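Local structure of transcription activator HlyU (3JTH) at residues 34-39 with 76-81. The protein is a transcription activator of the ArsR family that probably binds DNA through a winged helix-turn-helix domain. Numbering follows the deposited sequence.
Sequences NQELSV and YYTLKS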
# COMPACT_ATOMS: atom_id res chain seq x y z
N ASN A 34 -11.06 13.52 -2.42
CA ASN A 34 -12.07 14.51 -2.07
C ASN A 34 -12.61 15.33 -3.24
O ASN A 34 -12.86 16.54 -3.12
CB ASN A 34 -11.54 15.46 -0.98
CG ASN A 34 -11.82 14.94 0.42
OD1 ASN A 34 -11.24 15.43 1.39
ND2 ASN A 34 -12.72 13.96 0.54
N GLN A 35 -12.81 14.68 -4.39
CA GLN A 35 -13.38 15.38 -5.53
C GLN A 35 -13.76 14.49 -6.69
O GLN A 35 -13.28 13.37 -6.83
CB GLN A 35 -12.44 16.47 -6.03
CG GLN A 35 -11.15 16.00 -6.67
CD GLN A 35 -10.53 17.09 -7.50
OE1 GLN A 35 -10.67 18.27 -7.19
NE2 GLN A 35 -9.82 16.71 -8.55
N GLU A 36 -14.63 15.02 -7.54
CA GLU A 36 -15.10 14.31 -8.73
C GLU A 36 -14.48 14.94 -9.96
O GLU A 36 -14.39 16.18 -10.07
CB GLU A 36 -16.61 14.39 -8.86
CG GLU A 36 -17.41 13.88 -7.70
CD GLU A 36 -18.89 13.89 -8.01
OE1 GLU A 36 -19.30 14.70 -8.87
OE2 GLU A 36 -19.64 13.09 -7.41
N LEU A 37 -14.06 14.10 -10.90
CA LEU A 37 -13.46 14.58 -12.14
C LEU A 37 -13.98 13.79 -13.34
O LEU A 37 -14.28 12.60 -13.24
CB LEU A 37 -11.94 14.47 -12.09
CG LEU A 37 -11.16 15.22 -11.02
CD1 LEU A 37 -9.68 14.87 -11.17
CD2 LEU A 37 -11.38 16.72 -11.17
N SER A 38 -14.08 14.48 -14.47
CA SER A 38 -14.52 13.87 -15.72
C SER A 38 -13.26 13.37 -16.44
O SER A 38 -12.14 13.71 -16.07
CB SER A 38 -15.20 14.90 -16.61
OG SER A 38 -14.27 15.89 -17.03
N VAL A 39 -13.47 12.56 -17.47
CA VAL A 39 -12.39 12.02 -18.28
C VAL A 39 -11.49 13.15 -18.78
O VAL A 39 -10.25 13.06 -18.72
CB VAL A 39 -12.96 11.26 -19.51
CG1 VAL A 39 -11.83 10.72 -20.36
CG2 VAL A 39 -13.85 10.12 -19.05
N TYR A 76 -18.63 11.66 -14.22
CA TYR A 76 -17.68 12.08 -13.19
C TYR A 76 -17.26 10.89 -12.35
O TYR A 76 -18.10 10.10 -11.90
CB TYR A 76 -18.29 13.15 -12.29
CG TYR A 76 -18.55 14.47 -12.98
CD1 TYR A 76 -17.52 15.39 -13.18
CD2 TYR A 76 -19.83 14.79 -13.43
CE1 TYR A 76 -17.76 16.61 -13.82
CE2 TYR A 76 -20.08 16.00 -14.08
CZ TYR A 76 -19.04 16.91 -14.27
OH TYR A 76 -19.30 18.11 -14.90
N TYR A 77 -15.96 10.78 -12.12
CA TYR A 77 -15.42 9.71 -11.32
C TYR A 77 -15.08 10.22 -9.93
O TYR A 77 -14.74 11.39 -9.76
CB TYR A 77 -14.18 9.12 -11.99
CG TYR A 77 -14.48 8.52 -13.34
CD1 TYR A 77 -14.65 9.34 -14.46
CD2 TYR A 77 -14.66 7.15 -13.48
CE1 TYR A 77 -14.99 8.80 -15.69
CE2 TYR A 77 -15.01 6.60 -14.71
CZ TYR A 77 -15.17 7.43 -15.81
OH TYR A 77 -15.52 6.90 -17.03
N THR A 78 -15.18 9.34 -8.94
CA THR A 78 -14.89 9.68 -7.56
C THR A 78 -14.46 8.41 -6.84
O THR A 78 -14.72 7.30 -7.31
CB THR A 78 -16.14 10.29 -6.86
OG1 THR A 78 -15.78 10.81 -5.58
CG2 THR A 78 -17.22 9.24 -6.67
N LEU A 79 -13.79 8.55 -5.70
CA LEU A 79 -13.36 7.38 -4.96
C LEU A 79 -14.57 6.64 -4.42
O LEU A 79 -15.62 7.24 -4.22
CB LEU A 79 -12.43 7.77 -3.81
CG LEU A 79 -11.07 8.32 -4.27
CD1 LEU A 79 -10.19 8.65 -3.08
CD2 LEU A 79 -10.37 7.27 -5.14
N LYS A 80 -14.43 5.34 -4.20
CA LYS A 80 -15.54 4.55 -3.69
C LYS A 80 -15.34 3.98 -2.29
O LYS A 80 -16.04 4.38 -1.35
CB LYS A 80 -15.87 3.42 -4.67
CG LYS A 80 -17.05 2.55 -4.25
CD LYS A 80 -17.44 1.55 -5.33
CE LYS A 80 -18.69 0.77 -4.95
NZ LYS A 80 -19.19 -0.09 -6.06
N SER A 81 -14.39 3.06 -2.15
CA SER A 81 -14.16 2.43 -0.85
C SER A 81 -13.56 3.36 0.21
O SER A 81 -12.70 4.19 -0.09
CB SER A 81 -13.26 1.20 -1.00
OG SER A 81 -11.88 1.52 -0.87
O HOH W 1 -13.47 11.24 -4.74
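L37 and Y77 form an antiparallel hydrogen-bonded pair in the small sheet of this winged helix-turn-helix fold. Strand 37-38 lies beside strand 76-79, the second strand of the wing hairpin, and leads into helix 39-46. Y77 N donates to L37 O at 2.7 Å, and L37 N returns a bond to Y77 O at 3.0 Å. Y77 O also takes a CA-H...O contact from E36 CA at 3.1 Å.

The tight part lies on the side of L37 and Y77. The Y77 ring has CG anti to its own carbonyl carbon (chi1 -62°), which sets L37 O at the ring edge, in plane. V39 runs alongside this ring, and its CG2 touches Y77 CE1 at 3.8 Å. L53 and L57 of helix 50-62 add to this apolar cluster, touching V39 and Y77 respectively. L37 packs on M31 and L32.

The other side is looser and more exposed. The extended E36 chain crosses Y76 at about a right angle, and E36 CG rests 3.9 Å from T78 CB. Beyond the paired residues a water bridges the strands. It donates to Q35 O, accepts from L79 N and lies 2.5 Å from T78 OG1.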